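Local structure of Efb homologous protein (Staphylococcus aureus subsp. aureus Mu50, 2NOJ) at residues Q30-L35 and R46-A51. The protein probably binds complement C3 and blocks its activation, helping the bacterium evade innate immunity. The protein carries 1 engineered substitution. Numbering follows the deposited sequence.
Engineered in segment 30-35: Glu34 (natural residue Asn).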
loop_
_atom_site.group_PDB
_atom_site.type_symbol
_atom_site.label_atom_id
_atom_site.label_comp_id
_atom_site.label_asym_id
_atom_site.label_seq_id
_atom_site.Cartn_x
_atom_site.Cartn_y
_atom_site.Cartn_z
ATOM N N GLN B 30 13.471 -15.897 14.110
ATOM C CA GLN B 30 14.414 -17.015 14.029
ATOM C C GLN B 30 13.723 -18.258 13.472
ATOM O O GLN B 30 14.206 -18.880 12.520
ATOM C CB GLN B 30 14.989 -17.323 15.410
ATOM C CG GLN B 30 16.044 -16.338 15.851
ATOM C CD GLN B 30 16.339 -16.410 17.342
ATOM O OE1 GLN B 30 17.428 -16.032 17.794
ATOM N NE2 GLN B 30 15.367 -16.880 18.114
ATOM N N LYS B 31 12.589 -18.612 14.059
ATOM C CA LYS B 31 11.861 -19.773 13.589
ATOM C C LYS B 31 11.439 -19.582 12.110
ATOM O O LYS B 31 11.366 -20.541 11.319
ATOM C CB LYS B 31 10.645 -20.013 14.483
ATOM N N ALA B 32 11.185 -18.334 11.734
ATOM C CA ALA B 32 10.796 -18.025 10.375
ATOM C C ALA B 32 11.969 -18.132 9.402
ATOM O O ALA B 32 11.815 -18.670 8.314
ATOM C CB ALA B 32 10.184 -16.626 10.318
ATOM N N VAL B 33 13.137 -17.621 9.781
ATOM C CA VAL B 33 14.303 -17.687 8.895
ATOM C C VAL B 33 14.846 -19.106 8.779
ATOM O O VAL B 33 15.297 -19.518 7.716
ATOM C CB VAL B 33 15.458 -16.748 9.366
ATOM C CG1 VAL B 33 16.707 -17.032 8.580
ATOM C CG2 VAL B 33 15.076 -15.273 9.161
ATOM N N GLU B 34 14.812 -19.869 9.864
ATOM C CA GLU B 34 15.309 -21.252 9.787
ATOM C C GLU B 34 14.505 -22.078 8.763
ATOM O O GLU B 34 15.087 -22.777 7.938
ATOM C CB GLU B 34 15.257 -21.920 11.167
ATOM N N LEU B 35 13.175 -21.976 8.819
ATOM C CA LEU B 35 12.307 -22.713 7.913
ATOM C C LEU B 35 12.552 -22.279 6.467
ATOM O O LEU B 35 12.431 -23.090 5.529
ATOM C CB LEU B 35 10.846 -22.481 8.278
ATOM N N ARG B 46 8.436 -14.827 2.282
ATOM C CA ARG B 46 7.575 -13.730 2.699
ATOM C C ARG B 46 7.448 -13.747 4.208
ATOM O O ARG B 46 7.535 -12.700 4.871
ATOM C CB ARG B 46 6.202 -13.822 2.034
ATOM C CG ARG B 46 6.258 -13.581 0.538
ATOM C CD ARG B 46 4.884 -13.557 -0.133
ATOM N NE ARG B 46 4.198 -12.268 -0.037
ATOM C CZ ARG B 46 3.376 -11.935 0.953
ATOM N NH1 ARG B 46 3.131 -12.791 1.939
ATOM N NH2 ARG B 46 2.790 -10.744 0.960
ATOM N N LYS B 47 7.295 -14.946 4.749
ATOM C CA LYS B 47 7.152 -15.111 6.190
ATOM C C LYS B 47 8.435 -14.753 6.956
ATOM O O LYS B 47 8.375 -14.131 8.014
ATOM C CB LYS B 47 6.718 -16.549 6.515
ATOM C CG LYS B 47 6.537 -16.809 8.007
ATOM C CD LYS B 47 6.158 -18.257 8.275
ATOM C CE LYS B 47 6.006 -18.536 9.761
ATOM N NZ LYS B 47 5.581 -19.958 10.004
ATOM N N ALA B 48 9.586 -15.131 6.406
ATOM C CA ALA B 48 10.865 -14.841 7.043
ATOM C C ALA B 48 11.210 -13.344 7.004
ATOM O O ALA B 48 11.661 -12.769 8.010
ATOM C CB ALA B 48 11.978 -15.661 6.385
ATOM N N GLN B 49 10.981 -12.700 5.865
ATOM C CA GLN B 49 11.309 -11.273 5.764
ATOM C C GLN B 49 10.461 -10.385 6.696
ATOM O O GLN B 49 10.978 -9.440 7.316
ATOM C CB GLN B 49 11.161 -10.785 4.316
ATOM C CG GLN B 49 11.552 -9.349 4.136
ATOM C CD GLN B 49 13.025 -9.116 4.432
ATOM O OE1 GLN B 49 13.894 -9.576 3.694
ATOM N NE2 GLN B 49 13.311 -8.398 5.514
ATOM N N ARG B 50 9.166 -10.701 6.779
ATOM C CA ARG B 50 8.229 -9.957 7.608
ATOM C C ARG B 50 8.575 -10.191 9.067
ATOM O O ARG B 50 8.558 -9.264 9.870
ATOM C CB ARG B 50 6.792 -10.408 7.325
ATOM C CG ARG B 50 5.693 -9.503 7.903
ATOM C CD ARG B 50 4.309 -9.959 7.426
ATOM N NE ARG B 50 3.336 -8.868 7.363
ATOM C CZ ARG B 50 2.435 -8.596 8.306
ATOM N NH1 ARG B 50 2.365 -9.339 9.408
ATOM N NH2 ARG B 50 1.594 -7.578 8.145
ATOM N N ALA B 51 8.899 -11.424 9.425
ATOM C CA ALA B 51 9.248 -11.696 10.812
ATOM C C ALA B 51 10.385 -10.753 11.232
ATOM O O ALA B 51 10.278 -10.031 12.223
ATOM C CB ALA B 51 9.665 -13.148 10.974
#
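Ala32 meets Ala48 and Ala51 where segments 30-35 and 46-51, on helices 24-39 and 42-54, run roughly antiparallel (148°), their local axes 8.0 Å apart. The methyl of Ala32 points at the opposite helix: its CB lies 3.6 Å from Ala51 CB and 3.8 Å from Ala48 CA. Lys47 O, 3.8 Å from Ala32 CB, lies between these two in direction. Ala48 answers from the other helix, its CB resting 3.6 Å from Ala32 O, a methyl against a backbone carbonyl. The CA atoms of Ala32 and Ala48 are separated by 4.6 Å. Val33 flanks the seam: CG1 is anti to the backbone N (chi1 170°), which leaves CG2 beside that N, 4.2 Å from Ala48 CB. Val33 and Ala48 also touch Ile70 of helix 61-76, so the third helix closes over this side. Lys47 borders the contact with a fully extended chain, its CG 4.3 Å from Ala32 CB. Arg46 takes no part in this packing; its NE forms a salt bridge with an acidic side chain on the chain of another protein. Methyls pack against methyls, backbone and, at the border, the Lys47 methylene, which implies that small alanine side chains let the two helix backbones lie close within the three-helix bundle.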